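Local coordinates for protein quinone oxidoreductase 1 (Escherichia coli, PDB 1QOR) that catalyses the NADPH-dependent reduction of quinones to semiquinones, working as a homodimeric, zeta-crystallin-like member of the zinc-containing alcohol dehydrogenase family, at residues 50-55 with 238-243; 43-48 with 313-318. One frame throughout, in Å; residues are numbered along the deposited sequence.

Interaction 1: 50-55 with 238-243; sequences GLYPPP and FGNSSG. With NDP (NADPH dihydro-nicotinamide-adenine-dinucleotide phosphate), chain D.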
loop_
_atom_site.group_PDB
_atom_site.type_symbol
_atom_site.label_atom_id
_atom_site.label_comp_id
_atom_site.label_asym_id
_atom_site.label_seq_id
_atom_site.Cartn_x
_atom_site.Cartn_y
_atom_site.Cartn_z
ATOM N N GLY A 50 -13.263 -23.053 -0.091
ATOM C CA GLY A 50 -13.460 -22.501 1.220
ATOM C C GLY A 50 -12.541 -21.349 1.608
ATOM O O GLY A 50 -12.670 -20.841 2.721
ATOM N N LEU A 51 -11.623 -20.916 0.736
ATOM C CA LEU A 51 -10.758 -19.775 1.065
ATOM C C LEU A 51 -11.672 -18.569 1.206
ATOM O O LEU A 51 -11.417 -17.723 2.047
ATOM C CB LEU A 51 -9.711 -19.515 -0.020
ATOM C CG LEU A 51 -8.671 -18.395 0.181
ATOM C CD1 LEU A 51 -7.739 -18.706 1.356
ATOM C CD2 LEU A 51 -7.832 -18.277 -1.078
ATOM N N TYR A 52 -12.673 -18.452 0.322
ATOM C CA TYR A 52 -13.677 -17.373 0.375
ATOM C C TYR A 52 -15.008 -18.129 0.610
ATOM O O TYR A 52 -15.642 -18.620 -0.342
ATOM C CB TYR A 52 -13.815 -16.620 -0.946
ATOM C CG TYR A 52 -12.704 -15.679 -1.376
ATOM C CD1 TYR A 52 -11.490 -15.570 -0.660
ATOM C CD2 TYR A 52 -12.847 -14.919 -2.554
ATOM C CE1 TYR A 52 -10.451 -14.725 -1.131
ATOM C CE2 TYR A 52 -11.843 -14.092 -3.013
ATOM C CZ TYR A 52 -10.645 -13.994 -2.312
ATOM O OH TYR A 52 -9.643 -13.169 -2.796
ATOM N N PRO A 53 -15.470 -18.212 1.869
ATOM C CA PRO A 53 -16.726 -18.924 2.182
ATOM C C PRO A 53 -17.945 -18.182 1.622
ATOM O O PRO A 53 -18.003 -16.956 1.657
ATOM C CB PRO A 53 -16.710 -18.934 3.700
ATOM C CG PRO A 53 -16.206 -17.565 3.981
ATOM C CD PRO A 53 -15.012 -17.439 3.037
ATOM N N PRO A 54 -18.907 -18.910 1.045
ATOM C CA PRO A 54 -20.097 -18.259 0.486
ATOM C C PRO A 54 -21.048 -17.821 1.569
ATOM O O PRO A 54 -20.816 -18.089 2.744
ATOM C CB PRO A 54 -20.720 -19.355 -0.377
ATOM C CG PRO A 54 -20.321 -20.597 0.304
ATOM C CD PRO A 54 -18.894 -20.349 0.745
ATOM N N PRO A 55 -22.107 -17.082 1.196
ATOM C CA PRO A 55 -23.093 -16.617 2.182
ATOM C C PRO A 55 -23.617 -17.843 2.957
ATOM O O PRO A 55 -23.788 -17.786 4.181
ATOM C CB PRO A 55 -24.163 -15.989 1.302
ATOM C CG PRO A 55 -23.341 -15.389 0.179
ATOM C CD PRO A 55 -22.380 -16.511 -0.140
ATOM N N PHE A 238 -3.162 -8.942 -6.416
ATOM C CA PHE A 238 -4.559 -9.051 -6.817
ATOM C C PHE A 238 -5.039 -10.454 -7.076
ATOM O O PHE A 238 -6.070 -10.642 -7.707
ATOM C CB PHE A 238 -4.835 -8.111 -8.026
ATOM C CG PHE A 238 -4.314 -8.618 -9.364
ATOM C CD1 PHE A 238 -2.992 -8.414 -9.734
ATOM C CD2 PHE A 238 -5.179 -9.262 -10.262
ATOM C CE1 PHE A 238 -2.516 -8.831 -10.979
ATOM C CE2 PHE A 238 -4.734 -9.699 -11.510
ATOM C CZ PHE A 238 -3.395 -9.484 -11.880
ATOM N N GLY A 239 -4.295 -11.439 -6.592
ATOM C CA GLY A 239 -4.685 -12.823 -6.778
ATOM C C GLY A 239 -4.053 -13.681 -5.684
ATOM O O GLY A 239 -3.192 -13.212 -4.945
ATOM N N ASN A 240 -4.536 -14.916 -5.533
ATOM C CA ASN A 240 -4.018 -15.860 -4.540
ATOM C C ASN A 240 -3.850 -17.214 -5.257
ATOM O O ASN A 240 -4.111 -18.250 -4.629
ATOM C CB ASN A 240 -5.027 -16.113 -3.387
ATOM C CG ASN A 240 -5.842 -14.904 -3.024
ATOM O OD1 ASN A 240 -7.064 -14.947 -3.073
ATOM N ND2 ASN A 240 -5.187 -13.816 -2.681
ATOM N N SER A 241 -3.357 -17.227 -6.507
ATOM C CA SER A 241 -3.233 -18.478 -7.249
ATOM C C SER A 241 -2.433 -19.548 -6.560
ATOM O O SER A 241 -2.816 -20.723 -6.584
ATOM C CB SER A 241 -2.700 -18.239 -8.640
ATOM O OG SER A 241 -3.588 -17.389 -9.358
ATOM N N SER A 242 -1.315 -19.168 -5.953
ATOM C CA SER A 242 -0.511 -20.150 -5.242
ATOM C C SER A 242 -0.845 -20.100 -3.738
ATOM O O SER A 242 -0.207 -20.784 -2.953
ATOM C CB SER A 242 0.981 -19.855 -5.430
ATOM O OG SER A 242 1.375 -18.640 -4.802
ATOM N N GLY A 243 -1.775 -19.242 -3.342
ATOM C CA GLY A 243 -2.101 -19.115 -1.941
ATOM C C GLY A 243 -2.146 -17.652 -1.558
ATOM O O GLY A 243 -1.526 -16.824 -2.240
HETATM P PA NDP D . -5.401 -17.940 -14.908
HETATM O O1A NDP D . -6.069 -18.416 -16.147
HETATM O O2A NDP D . -4.406 -16.841 -15.017
HETATM O O5B NDP D . -4.818 -19.129 -14.103
HETATM C C5B NDP D . -3.936 -18.969 -13.023
HETATM C C4B NDP D . -2.530 -19.057 -13.533
HETATM O O4B NDP D . -1.781 -18.610 -12.410
HETATM C C3B NDP D . -1.981 -20.454 -13.854
HETATM O O3B NDP D . -2.344 -20.819 -15.212
HETATM C C2B NDP D . -0.511 -20.322 -13.488
HETATM O O2B NDP D . 0.204 -19.946 -14.658
HETATM C C1B NDP D . -0.486 -19.190 -12.369
HETATM N N9A NDP D . -0.061 -19.888 -11.146
HETATM C C8A NDP D . 1.072 -19.719 -10.463
HETATM N N7A NDP D . 1.114 -20.574 -9.433
HETATM C C5A NDP D . -0.010 -21.251 -9.517
HETATM C C6A NDP D . -0.389 -22.280 -8.665
HETATM N N6A NDP D . 0.358 -22.690 -7.648
HETATM N N1A NDP D . -1.562 -22.852 -8.938
HETATM C C2A NDP D . -2.352 -22.466 -9.979
HETATM N N3A NDP D . -1.974 -21.479 -10.794
HETATM C C4A NDP D . -0.778 -20.859 -10.574
HETATM O O3 NDP D . -6.619 -17.376 -14.055
HETATM P PN NDP D . -7.590 -16.133 -14.151
HETATM O O1N NDP D . -7.322 -15.293 -15.374
HETATM O O2N NDP D . -9.000 -16.607 -13.881
HETATM O O5D NDP D . -7.077 -15.320 -12.814
HETATM C C5D NDP D . -5.743 -14.889 -12.585
HETATM C C4D NDP D . -5.574 -14.375 -11.194
HETATM O O4D NDP D . -6.252 -13.108 -11.041
HETATM C C3D NDP D . -6.142 -15.303 -10.127
HETATM O O3D NDP D . -5.260 -15.352 -9.001
HETATM C C2D NDP D . -7.472 -14.599 -9.781
HETATM O O2D NDP D . -7.932 -14.954 -8.501
HETATM C C1D NDP D . -7.115 -13.141 -9.835
HETATM N N1N NDP D . -8.129 -12.114 -10.198
HETATM C C2N NDP D . -8.249 -10.985 -9.428
HETATM C C3N NDP D . -9.191 -10.038 -9.791
HETATM C C7N NDP D . -9.341 -8.749 -8.994
HETATM O O7N NDP D . -10.141 -7.883 -9.332
HETATM N N7N NDP D . -8.551 -8.654 -7.945
HETATM C C4N NDP D . -9.998 -10.201 -10.904
HETATM C C5N NDP D . -9.859 -11.359 -11.680
HETATM C C6N NDP D . -8.924 -12.311 -11.308
HETATM P P2B NDP D . 1.806 -20.357 -14.854
HETATM O O1X NDP D . 2.244 -19.573 -16.029
HETATM O O2X NDP D . 2.474 -19.953 -13.610
HETATM O O3X NDP D . 1.761 -21.819 -15.048
#
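Tyr52 and Asn240 reach for each other from opposite directions across the cleft: the phenol end of the tyrosine comes to the amide oxygen, with OH 3.1 Å from Asn240 OD1. The tyrosine ring and the amide plane stand 73° apart, and OD1 lies obliquely to the ring. Leu51 joins in more loosely, its CG anti to the backbone N (chi1 -177°), which sends CD2 to 4.0 Å from Asn240 OD1. Leu51 and Tyr52 thus converge on the same amide oxygen. With an alanine at Tyr52 the ring and its hydroxyl go, and Asn240 OD1 would probably be left with a gap beside it and Tyr46 without the ring it meets.

The same loop, 238-243, also binds NADPH. Ser241 OG and the nicotinamide ribose hydroxyl O3D share a hydrogen bond of 2.7 Å, while the carboxamide N7N donates to Phe238 O, an acceptor whose position is less certain. Gly239 CA lies 3.4 Å from O3D, and a side chain there would run into that hydroxyl. A type I turn, Asn240 to Gly243, folds the loop back. Chemically, the two loops meet lightly, a phenol and a leucine methyl bordering one amide oxygen, while the well-defined hydrogen bond of Ser241 goes to the cofactor.

Interaction 2: 43-48 with 313-318; sequences IDTYIR and ILESRA. With NDP (NADPH dihydro-nicotinamide-adenine-dinucleotide phosphate), chain D.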
loop_
_atom_site.group_PDB
_atom_site.type_symbol
_atom_site.label_atom_id
_atom_site.label_comp_id
_atom_site.label_asym_id
_atom_site.label_seq_id
_atom_site.Cartn_x
_atom_site.Cartn_y
_atom_site.Cartn_z
ATOM N N ILE A 43 -11.268 -17.104 -9.029
ATOM C CA ILE A 43 -11.980 -16.902 -7.764
ATOM C C ILE A 43 -13.039 -18.025 -7.538
ATOM O O ILE A 43 -13.336 -18.382 -6.387
ATOM C CB ILE A 43 -12.623 -15.493 -7.689
ATOM C CG1 ILE A 43 -13.228 -15.234 -6.295
ATOM C CG2 ILE A 43 -13.669 -15.306 -8.810
ATOM C CD1 ILE A 43 -13.717 -13.782 -6.100
ATOM N N ASP A 44 -13.520 -18.652 -8.621
ATOM C CA ASP A 44 -14.505 -19.730 -8.481
ATOM C C ASP A 44 -13.909 -20.847 -7.619
ATOM O O ASP A 44 -14.629 -21.491 -6.829
ATOM C CB ASP A 44 -14.936 -20.311 -9.840
ATOM C CG ASP A 44 -15.550 -19.274 -10.772
ATOM O OD1 ASP A 44 -15.949 -18.177 -10.315
ATOM O OD2 ASP A 44 -15.643 -19.572 -11.982
ATOM N N THR A 45 -12.610 -21.095 -7.776
ATOM C CA THR A 45 -11.968 -22.136 -6.979
ATOM C C THR A 45 -11.752 -21.690 -5.483
ATOM O O THR A 45 -11.647 -22.534 -4.592
ATOM C CB THR A 45 -10.581 -22.589 -7.581
ATOM O OG1 THR A 45 -9.629 -21.513 -7.473
ATOM C CG2 THR A 45 -10.704 -23.042 -9.049
ATOM N N TYR A 46 -11.608 -20.396 -5.221
ATOM C CA TYR A 46 -11.408 -19.930 -3.846
ATOM C C TYR A 46 -12.719 -20.198 -3.039
ATOM O O TYR A 46 -12.695 -20.609 -1.848
ATOM C CB TYR A 46 -11.130 -18.427 -3.809
ATOM C CG TYR A 46 -9.906 -17.951 -4.554
ATOM C CD1 TYR A 46 -8.812 -18.796 -4.793
ATOM C CD2 TYR A 46 -9.855 -16.641 -5.065
ATOM C CE1 TYR A 46 -7.701 -18.344 -5.542
ATOM C CE2 TYR A 46 -8.758 -16.177 -5.807
ATOM C CZ TYR A 46 -7.686 -17.029 -6.049
ATOM O OH TYR A 46 -6.635 -16.569 -6.829
ATOM N N ILE A 47 -13.849 -19.911 -3.684
ATOM C CA ILE A 47 -15.150 -20.111 -3.093
ATOM C C ILE A 47 -15.442 -21.604 -2.875
ATOM O O ILE A 47 -15.757 -22.028 -1.750
ATOM C CB ILE A 47 -16.195 -19.400 -3.960
ATOM C CG1 ILE A 47 -16.029 -17.902 -3.772
ATOM C CG2 ILE A 47 -17.623 -19.804 -3.614
ATOM C CD1 ILE A 47 -16.767 -17.162 -4.794
ATOM N N ARG A 48 -15.218 -22.412 -3.900
ATOM C CA ARG A 48 -15.437 -23.847 -3.804
ATOM C C ARG A 48 -14.568 -24.498 -2.713
ATOM O O ARG A 48 -15.034 -25.365 -1.984
ATOM C CB ARG A 48 -15.110 -24.487 -5.161
ATOM C CG ARG A 48 -15.501 -25.948 -5.336
ATOM C CD ARG A 48 -14.293 -26.822 -5.298
ATOM N NE ARG A 48 -13.401 -26.498 -6.375
ATOM C CZ ARG A 48 -12.066 -26.461 -6.341
ATOM N NH1 ARG A 48 -11.354 -26.738 -5.271
ATOM N NH2 ARG A 48 -11.443 -26.065 -7.423
ATOM N N ILE A 313 -8.508 -28.981 -14.415
ATOM C CA ILE A 313 -7.618 -28.505 -15.449
ATOM C C ILE A 313 -7.086 -27.107 -15.142
ATOM O O ILE A 313 -5.863 -26.880 -15.194
ATOM C CB ILE A 313 -8.284 -28.591 -16.826
ATOM C CG1 ILE A 313 -8.430 -30.069 -17.187
ATOM C CG2 ILE A 313 -7.423 -27.892 -17.913
ATOM C CD1 ILE A 313 -9.308 -30.285 -18.375
ATOM N N LEU A 314 -7.976 -26.196 -14.764
ATOM C CA LEU A 314 -7.556 -24.840 -14.429
ATOM C C LEU A 314 -6.515 -24.857 -13.338
ATOM O O LEU A 314 -5.437 -24.280 -13.495
ATOM C CB LEU A 314 -8.750 -23.997 -13.977
ATOM C CG LEU A 314 -8.450 -22.594 -13.488
ATOM C CD1 LEU A 314 -7.963 -21.745 -14.657
ATOM C CD2 LEU A 314 -9.716 -21.983 -12.859
ATOM N N GLU A 315 -6.781 -25.606 -12.278
ATOM C CA GLU A 315 -5.863 -25.652 -11.147
ATOM C C GLU A 315 -4.526 -26.313 -11.430
ATOM O O GLU A 315 -3.528 -26.022 -10.734
ATOM C CB GLU A 315 -6.521 -26.344 -9.960
ATOM C CG GLU A 315 -7.588 -25.504 -9.304
ATOM C CD GLU A 315 -8.141 -26.142 -8.039
ATOM O OE1 GLU A 315 -7.878 -27.335 -7.793
ATOM O OE2 GLU A 315 -8.818 -25.444 -7.263
ATOM N N SER A 316 -4.500 -27.206 -12.423
ATOM C CA SER A 316 -3.274 -27.909 -12.755
ATOM C C SER A 316 -2.281 -27.013 -13.520
ATOM O O SER A 316 -1.161 -27.436 -13.813
ATOM C CB SER A 316 -3.589 -29.151 -13.565
ATOM O OG SER A 316 -4.194 -28.817 -14.817
ATOM N N ARG A 317 -2.687 -25.789 -13.849
ATOM C CA ARG A 317 -1.826 -24.842 -14.558
ATOM C C ARG A 317 -1.649 -25.191 -16.040
ATOM O O ARG A 317 -0.806 -24.602 -16.736
ATOM C CB ARG A 317 -0.452 -24.725 -13.861
ATOM C CG ARG A 317 -0.559 -24.435 -12.347
ATOM C CD ARG A 317 0.802 -24.476 -11.636
ATOM N NE ARG A 317 1.637 -23.369 -12.058
ATOM C CZ ARG A 317 2.728 -22.949 -11.433
ATOM N NH1 ARG A 317 3.132 -23.556 -10.341
ATOM N NH2 ARG A 317 3.379 -21.882 -11.867
ATOM N N ALA A 318 -2.484 -26.084 -16.546
ATOM C CA ALA A 318 -2.365 -26.486 -17.929
ATOM C C ALA A 318 -3.206 -25.658 -18.886
ATOM O O ALA A 318 -3.524 -26.123 -19.952
ATOM C CB ALA A 318 -2.709 -27.951 -18.074
HETATM P PA NDP D . -5.401 -17.940 -14.908
HETATM O O1A NDP D . -6.069 -18.416 -16.147
HETATM O O2A NDP D . -4.406 -16.841 -15.017
HETATM O O5B NDP D . -4.818 -19.129 -14.103
HETATM C C5B NDP D . -3.936 -18.969 -13.023
HETATM C C4B NDP D . -2.530 -19.057 -13.533
HETATM O O4B NDP D . -1.781 -18.610 -12.410
HETATM C C3B NDP D . -1.981 -20.454 -13.854
HETATM O O3B NDP D . -2.344 -20.819 -15.212
HETATM C C2B NDP D . -0.511 -20.322 -13.488
HETATM O O2B NDP D . 0.204 -19.946 -14.658
HETATM C C1B NDP D . -0.486 -19.190 -12.369
HETATM N N9A NDP D . -0.061 -19.888 -11.146
HETATM C C8A NDP D . 1.072 -19.719 -10.463
HETATM N N7A NDP D . 1.114 -20.574 -9.433
HETATM C C5A NDP D . -0.010 -21.251 -9.517
HETATM C C6A NDP D . -0.389 -22.280 -8.665
HETATM N N6A NDP D . 0.358 -22.690 -7.648
HETATM N N1A NDP D . -1.562 -22.852 -8.938
HETATM C C2A NDP D . -2.352 -22.466 -9.979
HETATM N N3A NDP D . -1.974 -21.479 -10.794
HETATM C C4A NDP D . -0.778 -20.859 -10.574
HETATM O O3 NDP D . -6.619 -17.376 -14.055
HETATM P PN NDP D . -7.590 -16.133 -14.151
HETATM O O1N NDP D . -7.322 -15.293 -15.374
HETATM O O2N NDP D . -9.000 -16.607 -13.881
HETATM O O5D NDP D . -7.077 -15.320 -12.814
HETATM C C5D NDP D . -5.743 -14.889 -12.585
HETATM C C4D NDP D . -5.574 -14.375 -11.194
HETATM O O4D NDP D . -6.252 -13.108 -11.041
HETATM C C3D NDP D . -6.142 -15.303 -10.127
HETATM O O3D NDP D . -5.260 -15.352 -9.001
HETATM C C2D NDP D . -7.472 -14.599 -9.781
HETATM O O2D NDP D . -7.932 -14.954 -8.501
HETATM C C1D NDP D . -7.115 -13.141 -9.835
HETATM N N1N NDP D . -8.129 -12.114 -10.198
HETATM C C2N NDP D . -8.249 -10.985 -9.428
HETATM C C3N NDP D . -9.191 -10.038 -9.791
HETATM C C7N NDP D . -9.341 -8.749 -8.994
HETATM O O7N NDP D . -10.141 -7.883 -9.332
HETATM N N7N NDP D . -8.551 -8.654 -7.945
HETATM C C4N NDP D . -9.998 -10.201 -10.904
HETATM C C5N NDP D . -9.859 -11.359 -11.680
HETATM C C6N NDP D . -8.924 -12.311 -11.308
HETATM P P2B NDP D . 1.806 -20.357 -14.854
HETATM O O1X NDP D . 2.244 -19.573 -16.029
HETATM O O2X NDP D . 2.474 -19.953 -13.610
HETATM O O3X NDP D . 1.761 -21.819 -15.048
HETATM O O HOH W 1 -7.761 -22.628 -5.718
#
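A salt bridge backed by a small apolar contact joins helix 42-49 to the C-terminal end of helix 307-315, in a buried position next to the cofactor cleft. Arg48 NH2 donates to Glu315 OE2 at 2.7 Å, with an N-H...O angle of 162°. The carboxylate oxygen sits close to the guanidinium plane, yet the nitrogen comes to it from well above the carboxylate plane, and the two planes are 68° apart. Arg48 gets there by bending at chi2 and chi3, whereas Glu315 is extended beyond CG. The guanidinium has a second hold, NH1 bonding to Gly11 O.

Thr45 fills the space alongside: its CB is 3.4 Å from Glu315 OE2, and CG2 touches Leu314 CD2 at 4.1 Å. Its OG1 bonds to Phe42 O within its own helix and also accepts from a water at 2.8 Å, which makes a weak second bond to Glu315 OE2.

Both segments go on to NADPH. Tyr46 OH donates to the nicotinamide ribose O2D at 2.7 Å. Beyond helix 307-315, which ends in a Schellman motif, Arg317 lays one guanidinium face over the adenine at N7A and gives NH2 to the phosphate oxygen O2X at 2.8 Å. The arginine thus meets both adenine and 2'-phosphate, the group that sets NADPH apart from NADH, as part of this enzyme's NADPH pocket.

Overall arrangement
Interactions 1 and 2 lie side by side, their centres about 10 Å apart, and Tyr46 links them. Its hydroxyl, engaged with the nicotinamide ribose in interaction 2, is 3.0 Å from Asn240 N of interaction 1, a probable hydrogen bond, while its carbonyl O is 3.1 Å from Tyr52 N, where the chain leaves helix 42-49. Together they draw the GroES-like part of the chain, the Rossmann-type loop 238-243 and the C-terminal segment 313-318 around one NADPH. Loop 238-243 meets the nicotinamide half and the adenine, and Arg317 the adenine and its phosphate; Tyr130, Val153, Lys177 and Tyr192 add further bonds to the cofactor.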